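Local coordinates for 2-hydroxyisobutanoyl-CoA mutase large subunit (Aquincola tertiaricarbonis, PDB 4R3U), which forms, with its small cobalamin-binding partner, the mutase that interconverts 2-hydroxyisobutyryl-CoA and (S)-3-hydroxybutyryl-CoA, at residues 100-105 / 111-116; 211-216 / 444-449; 255-260 / 268-273. All coordinates share one frame; numbering follows the deposited sequence.

In the fold
Contacts 1 and 3 border the same active site of the TIM-type barrel: contact 1 reaches 5'-deoxyadenosine through Ile101 and Gly103, and contact 3 reaches the acyl end of the substrate through His256. Their centres are about 27 Å apart, with nearest atoms about 7 Å apart. Contact 2 lies across the chain's centre from contact 1, about 32 Å between centres, but only about 11 Å, centre to centre, from contact 3, which it touches. There, Thr446 OG1 sits 3.2 Å from Ala273 O, a probable but weak hydrogen bond, and Lys214 packs against the imidazole of His256. The apolar part of contact 2 is set back, the Leu213 side chain about 14 Å from cobalamin.

Contact 1: 100-105 / 111-116; sequences QIAGFG and NKRFKY. With 5AD (5'-deoxyadenosine), chain G.
Ala102 and Phe104 pack against Arg113 and Phe114 where strand 97-102 meets helix 107-119, the first two elements of a beta-alpha-beta unit that is completed by strand 125-128 in the TIM-type barrel. Arg113 spans most of the interface. Arg113 CB lies 4.0 Å from Phe104 CE1. With CG anti to the backbone N (chi1 -173°), the chain heads for the strand, and Arg113 CG lands 3.8 Å from Ala102 CB. Bends at the next two torsions carry the chain across the Phe104 ring at about a right angle, keeping NE and CZ near CE1. At the tip Arg113 NH1 comes within 3.7 Å of Phe104 CE1, which sits over one face of the guanidinium, toward its rim; the ring and guanidinium planes are 55° apart. The other nitrogen, NH2, points elsewhere: it donates to Pro388 O and makes a weak bond to a water, which in turn donates to Ile101 O. A single water thus links the strand backbone loosely to the helix.

Lys112 flanks the same phenyl from its edge, Lys112 NZ lying in the ring plane 4.0 Å from Phe104 CZ. Ala102 also faces Phe114, Ala102 CB being 3.6 Å from Phe114 CE1, and Phe114 carries the packing on to Ile125 and Thr127 of the neighbouring strand.

Away from the helix, the strand end lines the nucleoside pocket. Ile101 CG2 lies 3.4 Å from N3 of the adenine of 5'-deoxyadenosine. The exocyclic N6 of that base donates to Gly103 O at a modelled 2.3 Å, too short to be taken literally.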
loop_
_atom_site.group_PDB
_atom_site.type_symbol
_atom_site.label_atom_id
_atom_site.label_comp_id
_atom_site.label_asym_id
_atom_site.label_seq_id
_atom_site.Cartn_x
_atom_site.Cartn_y
_atom_site.Cartn_z
ATOM N N GLN A 100 -13.532 4.274 11.721
ATOM C CA GLN A 100 -14.193 3.286 10.882
ATOM C C GLN A 100 -15.713 3.302 11.021
ATOM O O GLN A 100 -16.237 3.308 12.146
ATOM C CB GLN A 100 -13.655 1.878 11.199
ATOM C CG GLN A 100 -12.183 1.686 10.903
ATOM C CD GLN A 100 -11.825 1.885 9.461
ATOM O OE1 GLN A 100 -11.119 2.828 9.107
ATOM N NE2 GLN A 100 -12.275 0.989 8.601
ATOM N N ILE A 101 -16.420 3.248 9.873
ATOM C CA ILE A 101 -17.891 3.208 9.834
ATOM C C ILE A 101 -18.368 1.884 10.444
ATOM O O ILE A 101 -17.791 0.826 10.182
ATOM C CB ILE A 101 -18.463 3.353 8.386
ATOM C CG1 ILE A 101 -18.110 4.658 7.686
ATOM C CG2 ILE A 101 -19.921 3.081 8.360
ATOM C CD1 ILE A 101 -17.863 4.429 6.181
ATOM N N ALA A 102 -19.434 1.963 11.235
ATOM C CA ALA A 102 -20.119 0.838 11.870
ATOM C C ALA A 102 -21.626 1.145 11.796
ATOM O O ALA A 102 -22.045 2.276 12.078
ATOM C CB ALA A 102 -19.674 0.690 13.326
ATOM N N GLY A 103 -22.414 0.148 11.394
ATOM C CA GLY A 103 -23.852 0.320 11.318
ATOM C C GLY A 103 -24.564 -0.882 10.760
ATOM O O GLY A 103 -24.318 -1.277 9.624
ATOM N N PHE A 104 -25.442 -1.480 11.572
ATOM C CA PHE A 104 -26.309 -2.619 11.253
ATOM C C PHE A 104 -27.194 -2.944 12.441
ATOM O O PHE A 104 -26.823 -2.676 13.588
ATOM C CB PHE A 104 -25.542 -3.867 10.777
ATOM C CG PHE A 104 -24.515 -4.419 11.737
ATOM C CD1 PHE A 104 -23.190 -3.998 11.679
ATOM C CD2 PHE A 104 -24.858 -5.401 12.662
ATOM C CE1 PHE A 104 -22.247 -4.502 12.572
ATOM C CE2 PHE A 104 -23.908 -5.926 13.529
ATOM C CZ PHE A 104 -22.612 -5.470 13.484
ATOM N N GLY A 105 -28.347 -3.515 12.140
ATOM C CA GLY A 105 -29.331 -3.953 13.114
ATOM C C GLY A 105 -29.817 -2.838 14.000
ATOM O O GLY A 105 -30.085 -1.727 13.525
ATOM N N ASN A 111 -23.369 -1.093 18.677
ATOM C CA ASN A 111 -22.605 -0.824 19.902
ATOM C C ASN A 111 -21.513 -1.895 20.116
ATOM O O ASN A 111 -20.407 -1.554 20.523
ATOM C CB ASN A 111 -23.535 -0.766 21.120
ATOM C CG ASN A 111 -22.835 -0.546 22.427
ATOM O OD1 ASN A 111 -22.625 -1.485 23.193
ATOM N ND2 ASN A 111 -22.453 0.694 22.706
ATOM N N LYS A 112 -21.834 -3.180 19.835
ATOM C CA LYS A 112 -20.919 -4.318 19.925
ATOM C C LYS A 112 -19.738 -4.096 18.935
ATOM O O LYS A 112 -18.570 -4.257 19.324
ATOM C CB LYS A 112 -21.682 -5.638 19.646
ATOM C CG LYS A 112 -20.828 -6.921 19.748
ATOM C CD LYS A 112 -21.447 -8.110 19.007
ATOM C CE LYS A 112 -20.789 -8.459 17.668
ATOM N NZ LYS A 112 -21.466 -7.848 16.483
ATOM N N ARG A 113 -20.050 -3.678 17.680
ATOM C CA ARG A 113 -19.045 -3.345 16.651
ATOM C C ARG A 113 -18.181 -2.130 17.059
ATOM O O ARG A 113 -16.978 -2.177 16.833
ATOM C CB ARG A 113 -19.692 -3.117 15.269
ATOM C CG ARG A 113 -18.700 -2.932 14.104
ATOM C CD ARG A 113 -17.770 -4.120 13.858
ATOM N NE ARG A 113 -18.507 -5.219 13.252
ATOM C CZ ARG A 113 -18.580 -5.427 11.946
ATOM N NH1 ARG A 113 -19.309 -6.415 11.471
ATOM N NH2 ARG A 113 -17.991 -4.591 11.099
ATOM N N PHE A 114 -18.774 -1.062 17.686
ATOM C CA PHE A 114 -18.003 0.091 18.198
ATOM C C PHE A 114 -16.901 -0.410 19.118
ATOM O O PHE A 114 -15.736 -0.058 18.945
ATOM C CB PHE A 114 -18.879 1.094 18.981
ATOM C CG PHE A 114 -19.804 1.958 18.162
ATOM C CD1 PHE A 114 -19.630 2.089 16.781
ATOM C CD2 PHE A 114 -20.871 2.625 18.760
ATOM C CE1 PHE A 114 -20.497 2.891 16.025
ATOM C CE2 PHE A 114 -21.701 3.461 18.010
ATOM C CZ PHE A 114 -21.522 3.573 16.644
ATOM N N LYS A 115 -17.292 -1.257 20.080
ATOM C CA LYS A 115 -16.417 -1.857 21.101
ATOM C C LYS A 115 -15.323 -2.706 20.485
ATOM O O LYS A 115 -14.164 -2.551 20.874
ATOM C CB LYS A 115 -17.238 -2.579 22.174
ATOM C CG LYS A 115 -18.112 -1.591 22.942
ATOM C CD LYS A 115 -19.123 -2.238 23.853
ATOM C CE LYS A 115 -19.719 -1.226 24.802
ATOM N NZ LYS A 115 -20.995 -1.726 25.394
ATOM N N TYR A 116 -15.660 -3.523 19.461
ATOM C CA TYR A 116 -14.693 -4.322 18.714
ATOM C C TYR A 116 -13.653 -3.410 18.036
ATOM O O TYR A 116 -12.439 -3.651 18.139
ATOM C CB TYR A 116 -15.394 -5.175 17.645
ATOM C CG TYR A 116 -14.414 -5.866 16.735
ATOM C CD1 TYR A 116 -13.766 -7.035 17.135
ATOM C CD2 TYR A 116 -14.064 -5.311 15.502
ATOM C CE1 TYR A 116 -12.823 -7.658 16.313
ATOM C CE2 TYR A 116 -13.102 -5.909 14.686
ATOM C CZ TYR A 116 -12.503 -7.095 15.088
ATOM O OH TYR A 116 -11.591 -7.718 14.279
HETATM N N1 5AD G . -20.676 -0.638 8.054
HETATM C C2 5AD G . -19.434 -0.278 7.533
HETATM N N3 5AD G . -19.382 0.415 6.298
HETATM C C4 5AD G . -20.535 0.786 5.701
HETATM N N9 5AD G . -20.792 1.429 4.559
HETATM C C8 5AD G . -22.114 1.612 4.490
HETATM N N7 5AD G . -22.695 1.021 5.519
HETATM C C5 5AD G . -21.721 0.521 6.289
HETATM C C6 5AD G . -21.772 -0.164 7.442
HETATM N N6 5AD G . -22.987 -0.426 7.893
HETATM C "C1'" 5AD G . -19.897 2.174 3.657
HETATM C "C2'" 5AD G . -18.945 1.361 2.851
HETATM C "C3'" 5AD G . -18.833 2.191 1.584
HETATM C "C4'" 5AD G . -19.763 3.390 1.770
HETATM C "C5'" 5AD G . -20.547 3.639 0.487
HETATM O "O4'" 5AD G . -20.689 2.905 2.708
HETATM O "O2'" 5AD G . -17.671 1.358 3.510
HETATM O "O3'" 5AD G . -17.464 2.605 1.409
HETATM O O HOH W 1 -17.859 -1.905 10.918
#

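Contact 2: 211-216 / 444-449; sequences DILKEY and GGTIKL
Leu213 meets Ile447 and Thr446 through hydrocarbon alone; no hydrogen bond joins the two segments. The leucine side chain crosses that of Ile447 at about a right angle, Leu213 CD2 reaching 4.1 Å from Ile447 CG1, while Leu213 CD1 turns to the methyl of Thr446, 4.4 Å from Thr446 CG2. CG anti to the carbonyl carbon (chi1 -59°) carries the branch point of Leu213 across, and one methyl goes to each neighbour. Helix 226-243 adds Val230 against Leu213 and Ile226 against Ile447, and Asn274 of helix 264-283 packs on both Leu213 and Thr446.

Polar bonds brace the start of helix 213-219 rather than crossing between the segments. Asp211 OD1 takes the backbone N of Lys214 at 3.3 Å, a capping bond that meets the carboxylate from above its plane, and OD1 is also held by Tyr278 OH. Lys214 curls back, its NZ donating to Asp211 O at 2.7 Å and forming a salt bridge with Glu215 OE2 at 2.5 Å. Asn180 OD1 gives this buried ammonium another acceptor.

On the other segment the backbone does the shaping. Gly444, at positive phi (107°), ends helix 420-442 in a Schellman motif, and Gly445 is the N-cap of helix 446-451. Against the start of that helix packs helix 213-219, which follows strand 206-208 of the TIM-type barrel.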
loop_
_atom_site.group_PDB
_atom_site.type_symbol
_atom_site.label_atom_id
_atom_site.label_comp_id
_atom_site.label_asym_id
_atom_site.label_seq_id
_atom_site.Cartn_x
_atom_site.Cartn_y
_atom_site.Cartn_z
ATOM N N ASP A 211 -25.005 18.002 5.489
ATOM C CA ASP A 211 -24.934 18.627 4.150
ATOM C C ASP A 211 -25.993 18.100 3.204
ATOM O O ASP A 211 -25.846 17.021 2.641
ATOM C CB ASP A 211 -23.518 18.465 3.523
ATOM C CG ASP A 211 -23.287 19.132 2.178
ATOM O OD1 ASP A 211 -24.260 19.700 1.603
ATOM O OD2 ASP A 211 -22.157 19.061 1.681
ATOM N N ILE A 212 -27.036 18.897 3.011
ATOM C CA ILE A 212 -28.157 18.550 2.131
ATOM C C ILE A 212 -27.927 18.879 0.650
ATOM O O ILE A 212 -28.440 18.184 -0.215
ATOM C CB ILE A 212 -29.496 19.073 2.690
ATOM C CG1 ILE A 212 -30.685 18.257 2.183
ATOM C CG2 ILE A 212 -29.673 20.597 2.479
ATOM C CD1 ILE A 212 -30.873 16.934 2.853
ATOM N N LEU A 213 -27.135 19.895 0.353
ATOM C CA LEU A 213 -26.864 20.276 -1.035
ATOM C C LEU A 213 -26.247 19.127 -1.840
ATOM O O LEU A 213 -26.684 18.848 -2.966
ATOM C CB LEU A 213 -26.077 21.612 -1.114
ATOM C CG LEU A 213 -26.795 22.860 -0.453
ATOM C CD1 LEU A 213 -25.896 24.055 -0.363
ATOM C CD2 LEU A 213 -28.075 23.233 -1.152
ATOM N N LYS A 214 -25.359 18.360 -1.199
ATOM C CA LYS A 214 -24.712 17.224 -1.827
ATOM C C LYS A 214 -25.658 16.042 -1.975
ATOM O O LYS A 214 -25.378 15.139 -2.750
ATOM C CB LYS A 214 -23.403 16.861 -1.087
ATOM C CG LYS A 214 -23.561 16.307 0.314
ATOM C CD LYS A 214 -23.577 14.792 0.369
ATOM C CE LYS A 214 -23.425 14.338 1.803
ATOM N NZ LYS A 214 -24.657 14.547 2.634
ATOM N N GLU A 215 -26.771 16.034 -1.209
ATOM C CA GLU A 215 -27.817 15.000 -1.269
ATOM C C GLU A 215 -28.613 15.170 -2.557
ATOM O O GLU A 215 -28.852 14.192 -3.255
ATOM C CB GLU A 215 -28.733 15.084 -0.038
ATOM C CG GLU A 215 -28.064 14.617 1.263
ATOM C CD GLU A 215 -27.527 13.201 1.229
ATOM O OE1 GLU A 215 -28.128 12.360 0.533
ATOM O OE2 GLU A 215 -26.451 12.952 1.810
ATOM N N TYR A 216 -28.957 16.428 -2.911
ATOM C CA TYR A 216 -29.659 16.722 -4.169
ATOM C C TYR A 216 -28.750 16.437 -5.367
ATOM O O TYR A 216 -29.190 15.899 -6.383
ATOM C CB TYR A 216 -30.171 18.176 -4.198
ATOM C CG TYR A 216 -31.182 18.475 -3.114
ATOM C CD1 TYR A 216 -32.450 17.900 -3.135
ATOM C CD2 TYR A 216 -30.880 19.347 -2.074
ATOM C CE1 TYR A 216 -33.377 18.153 -2.120
ATOM C CE2 TYR A 216 -31.803 19.617 -1.061
ATOM C CZ TYR A 216 -33.046 19.009 -1.080
ATOM O OH TYR A 216 -33.951 19.262 -0.073
ATOM N N GLY A 444 -26.067 31.716 -11.854
ATOM C CA GLY A 444 -27.130 31.984 -10.891
ATOM C C GLY A 444 -27.084 31.295 -9.540
ATOM O O GLY A 444 -28.083 31.298 -8.811
ATOM N N GLY A 445 -25.945 30.709 -9.189
ATOM C CA GLY A 445 -25.816 30.074 -7.884
ATOM C C GLY A 445 -26.081 28.585 -7.861
ATOM O O GLY A 445 -26.601 28.008 -8.819
ATOM N N THR A 446 -25.745 27.980 -6.724
ATOM C CA THR A 446 -25.806 26.557 -6.445
ATOM C C THR A 446 -27.205 26.027 -6.557
ATOM O O THR A 446 -27.431 25.134 -7.364
ATOM C CB THR A 446 -25.111 26.271 -5.107
ATOM O OG1 THR A 446 -23.744 26.654 -5.198
ATOM C CG2 THR A 446 -25.210 24.854 -4.681
ATOM N N ILE A 447 -28.138 26.569 -5.752
ATOM C CA ILE A 447 -29.544 26.151 -5.698
ATOM C C ILE A 447 -30.216 26.124 -7.054
ATOM O O ILE A 447 -30.794 25.093 -7.405
ATOM C CB ILE A 447 -30.352 26.817 -4.552
ATOM C CG1 ILE A 447 -29.717 26.426 -3.194
ATOM C CG2 ILE A 447 -31.836 26.400 -4.608
ATOM C CD1 ILE A 447 -30.313 27.027 -2.017
ATOM N N LYS A 448 -30.050 27.192 -7.852
ATOM C CA LYS A 448 -30.614 27.276 -9.207
ATOM C C LYS A 448 -30.061 26.193 -10.139
ATOM O O LYS A 448 -30.834 25.561 -10.858
ATOM C CB LYS A 448 -30.422 28.677 -9.828
ATOM C CG LYS A 448 -31.032 29.830 -9.017
ATOM C CD LYS A 448 -32.572 29.779 -8.718
ATOM C CE LYS A 448 -32.950 29.451 -7.264
ATOM N NZ LYS A 448 -32.166 30.199 -6.216
ATOM N N LEU A 449 -28.735 25.952 -10.076
ATOM C CA LEU A 449 -28.035 24.942 -10.865
ATOM C C LEU A 449 -28.405 23.534 -10.433
ATOM O O LEU A 449 -28.422 22.641 -11.278
ATOM C CB LEU A 449 -26.516 25.174 -10.820
ATOM C CG LEU A 449 -25.873 26.014 -11.941
ATOM C CD1 LEU A 449 -26.763 27.151 -12.378
ATOM C CD2 LEU A 449 -24.529 26.558 -11.499
#

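Contact 3: 255-260 / 268-273; sequences YHISEA and AAFTLA. With 3HC (3-hydroxybutanoyl-coenzyme A), chain E.
Ile257 and Phe270 bring the backbones of helix 255-259 and helix 264-283 nearest to each other, their CA atoms 7.9 Å apart. Ile257 carries the first helix's side of the packing. Ile257 CG2, anti to the backbone N, lies 4.0 Å from Phe270 CD2, approaching the ring obliquely, while the other branch extends Ile257 CD1 to within 3.8 Å of Thr271 OG1. That last touch is packing: the threonine hydroxyl is hydrogen-bonded to Glu267 O, one turn back. Beyond the pair, Phe455 makes an edge-to-face contact with the Phe270 ring.

Helix 255-259 follows strand 252-253 in the TIM-type barrel, and its Tyr255 and His256 border the substrate and cobalamin. His256 NE2 donates to the thioester carbonyl oxygen O1 of 3-hydroxybutanoyl-CoA at 2.9 Å, with O1 in the imidazole plane at the ring edge and an N-H...O angle of 157°. Replacing this histidine with a leucine would remove the N-H and is likely to leave the thioester carbonyl without this donor, freer to turn in the pocket. Tyr255 CD2 stands over one face of the imidazole, toward its rim. With CG anti to the backbone N (chi1 -176°), the Tyr255 ring brings CE2 3.6 Å from C2 of 3-hydroxybutanoyl-CoA, and Glu259 CG covers one face of that ring, offset toward the rim. Glu259 O accepts from Arg31 NH1 of the small subunit.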
loop_
_atom_site.group_PDB
_atom_site.type_symbol
_atom_site.label_atom_id
_atom_site.label_comp_id
_atom_site.label_asym_id
_atom_site.label_seq_id
_atom_site.Cartn_x
_atom_site.Cartn_y
_atom_site.Cartn_z
ATOM N N TYR A 255 -16.955 13.416 -1.127
ATOM C CA TYR A 255 -16.929 11.969 -1.244
ATOM C C TYR A 255 -18.030 11.387 -2.167
ATOM O O TYR A 255 -17.740 10.634 -3.106
ATOM C CB TYR A 255 -16.970 11.299 0.155
ATOM C CG TYR A 255 -16.849 9.784 0.088
ATOM C CD1 TYR A 255 -15.602 9.165 -0.004
ATOM C CD2 TYR A 255 -17.984 8.975 0.035
ATOM C CE1 TYR A 255 -15.485 7.785 -0.167
ATOM C CE2 TYR A 255 -17.881 7.591 -0.116
ATOM C CZ TYR A 255 -16.629 6.997 -0.219
ATOM O OH TYR A 255 -16.516 5.628 -0.360
ATOM N N HIS A 256 -19.287 11.729 -1.865
ATOM C CA HIS A 256 -20.477 11.248 -2.551
ATOM C C HIS A 256 -20.549 11.749 -3.967
ATOM O O HIS A 256 -21.061 11.031 -4.823
ATOM C CB HIS A 256 -21.725 11.624 -1.754
ATOM C CG HIS A 256 -21.548 11.439 -0.277
ATOM N ND1 HIS A 256 -21.004 12.449 0.520
ATOM C CD2 HIS A 256 -21.812 10.364 0.499
ATOM C CE1 HIS A 256 -20.980 11.955 1.747
ATOM N NE2 HIS A 256 -21.462 10.710 1.786
ATOM N N ILE A 257 -20.060 12.999 -4.218
ATOM C CA ILE A 257 -20.004 13.601 -5.550
ATOM C C ILE A 257 -19.041 12.736 -6.379
ATOM O O ILE A 257 -19.405 12.311 -7.483
ATOM C CB ILE A 257 -19.620 15.128 -5.494
ATOM C CG1 ILE A 257 -20.754 15.980 -4.841
ATOM C CG2 ILE A 257 -19.246 15.699 -6.891
ATOM C CD1 ILE A 257 -20.288 17.272 -4.162
ATOM N N SER A 258 -17.847 12.413 -5.818
ATOM C CA SER A 258 -16.876 11.541 -6.498
ATOM C C SER A 258 -17.471 10.149 -6.768
ATOM O O SER A 258 -17.442 9.659 -7.903
ATOM C CB SER A 258 -15.605 11.400 -5.668
ATOM O OG SER A 258 -14.637 10.664 -6.393
ATOM N N GLU A 259 -17.990 9.517 -5.708
ATOM C CA GLU A 259 -18.574 8.174 -5.752
ATOM C C GLU A 259 -19.812 8.047 -6.666
ATOM O O GLU A 259 -20.086 6.944 -7.173
ATOM C CB GLU A 259 -18.806 7.646 -4.341
ATOM C CG GLU A 259 -17.505 7.379 -3.609
ATOM C CD GLU A 259 -16.846 6.055 -3.928
ATOM O OE1 GLU A 259 -15.661 6.064 -4.333
ATOM O OE2 GLU A 259 -17.525 5.010 -3.807
ATOM N N ALA A 260 -20.520 9.180 -6.906
ATOM C CA ALA A 260 -21.645 9.271 -7.840
ATOM C C ALA A 260 -21.117 9.278 -9.309
ATOM O O ALA A 260 -21.915 9.238 -10.241
ATOM C CB ALA A 260 -22.462 10.526 -7.568
ATOM N N ALA A 268 -13.984 18.602 -5.684
ATOM C CA ALA A 268 -13.415 19.775 -5.025
ATOM C C ALA A 268 -14.262 21.034 -5.235
ATOM O O ALA A 268 -14.686 21.668 -4.263
ATOM C CB ALA A 268 -11.977 20.007 -5.513
ATOM N N ALA A 269 -14.521 21.384 -6.497
ATOM C CA ALA A 269 -15.279 22.589 -6.856
ATOM C C ALA A 269 -16.735 22.595 -6.431
ATOM O O ALA A 269 -17.197 23.616 -5.948
ATOM C CB ALA A 269 -15.160 22.863 -8.342
ATOM N N PHE A 270 -17.463 21.468 -6.584
ATOM C CA PHE A 270 -18.887 21.406 -6.201
ATOM C C PHE A 270 -19.088 21.454 -4.679
ATOM O O PHE A 270 -20.089 22.007 -4.224
ATOM C CB PHE A 270 -19.609 20.216 -6.860
ATOM C CG PHE A 270 -19.590 20.142 -8.380
ATOM C CD1 PHE A 270 -19.128 21.212 -9.147
ATOM C CD2 PHE A 270 -20.070 19.022 -9.041
ATOM C CE1 PHE A 270 -19.125 21.146 -10.534
ATOM C CE2 PHE A 270 -20.110 18.983 -10.434
ATOM C CZ PHE A 270 -19.618 20.034 -11.167
ATOM N N THR A 271 -18.101 20.962 -3.904
ATOM C CA THR A 271 -18.117 21.000 -2.445
ATOM C C THR A 271 -17.911 22.445 -1.995
ATOM O O THR A 271 -18.628 22.924 -1.096
ATOM C CB THR A 271 -17.077 20.037 -1.850
ATOM O OG1 THR A 271 -17.288 18.745 -2.394
ATOM C CG2 THR A 271 -17.164 19.946 -0.331
ATOM N N LEU A 272 -16.955 23.142 -2.633
ATOM C CA LEU A 272 -16.723 24.551 -2.351
ATOM C C LEU A 272 -17.927 25.421 -2.738
ATOM O O LEU A 272 -18.273 26.333 -1.983
ATOM C CB LEU A 272 -15.408 25.042 -2.957
ATOM C CG LEU A 272 -14.150 24.467 -2.285
ATOM C CD1 LEU A 272 -12.901 25.036 -2.895
ATOM C CD2 LEU A 272 -14.157 24.693 -0.767
ATOM N N ALA A 273 -18.638 25.066 -3.843
ATOM C CA ALA A 273 -19.871 25.762 -4.279
ATOM C C ALA A 273 -20.941 25.684 -3.180
ATOM O O ALA A 273 -21.593 26.684 -2.876
ATOM C CB ALA A 273 -20.386 25.167 -5.585
HETATM N N1A 3HC E . -1.843 19.547 17.714
HETATM C C2A 3HC E . -2.712 20.035 18.810
HETATM N N3A 3HC E . -4.103 19.591 18.655
HETATM C C4A 3HC E . -4.489 18.813 17.616
HETATM C C5A 3HC E . -3.624 18.419 16.657
HETATM C C6A 3HC E . -2.330 18.803 16.705
HETATM N N6A 3HC E . -1.524 18.386 15.729
HETATM N N7A 3HC E . -4.308 17.662 15.793
HETATM C C8A 3HC E . -5.567 17.583 16.213
HETATM N N9A 3HC E . -5.687 18.316 17.316
HETATM C C1B 3HC E . -6.894 18.551 18.165
HETATM C C2B 3HC E . -7.980 19.315 17.436
HETATM O O2B 3HC E . -7.794 20.731 17.543
HETATM C C3B 3HC E . -9.234 18.848 18.155
HETATM O O3B 3HC E . -9.421 19.576 19.394
HETATM P P3B 3HC E . -10.845 20.170 19.868
HETATM O O7A 3HC E . -11.690 18.964 19.980
HETATM O O8A 3HC E . -10.493 20.801 21.163
HETATM O O9A 3HC E . -11.181 21.108 18.773
HETATM C C4B 3HC E . -8.923 17.396 18.502
HETATM O O4B 3HC E . -7.468 17.273 18.520
HETATM C C5B 3HC E . -9.571 16.432 17.493
HETATM O O5B 3HC E . -8.869 16.489 16.231
HETATM P P1A 3HC E . -9.551 16.981 14.837
HETATM O O1A 3HC E . -10.692 17.905 15.081
HETATM O O2A 3HC E . -8.476 17.424 13.933
HETATM O O3A 3HC E . -10.036 15.500 14.319
HETATM P P2A 3HC E . -11.513 14.838 14.457
HETATM O O4A 3HC E . -11.446 13.479 13.898
HETATM O O5A 3HC E . -12.065 15.021 15.822
HETATM O O6A 3HC E . -12.339 15.776 13.488
HETATM C CBP 3HC E . -13.460 16.486 11.460
HETATM C CCP 3HC E . -12.214 15.795 12.055
HETATM C CDP 3HC E . -13.386 17.960 11.881
HETATM C CEP 3HC E . -13.390 16.431 9.930
HETATM C CAP 3HC E . -14.780 15.842 12.002
HETATM O OAP 3HC E . -15.986 16.522 11.589
HETATM C C9P 3HC E . -14.906 14.297 11.870
HETATM O O9P 3HC E . -14.466 13.544 12.740
HETATM N N8P 3HC E . -15.602 13.848 10.813
HETATM C C7P 3HC E . -15.848 12.414 10.620
HETATM C C6P 3HC E . -16.863 12.199 9.506
HETATM C C5P 3HC E . -17.077 10.714 9.195
HETATM O O5P 3HC E . -16.411 9.819 9.723
HETATM N N4P 3HC E . -18.052 10.503 8.304
HETATM C C3P 3HC E . -18.413 9.170 7.844
HETATM C C2P 3HC E . -19.058 9.314 6.492
HETATM S S1P 3HC E . -19.468 7.697 5.766
HETATM C C1 3HC E . -20.230 8.315 4.256
HETATM O O1 3HC E . -20.990 9.281 4.220
HETATM C C2 3HC E . -19.814 7.623 2.945
HETATM C C3 3HC E . -20.522 6.281 2.744
HETATM O O3 3HC E . -20.248 5.432 3.853
HETATM C C4 3HC E . -22.037 6.466 2.569
#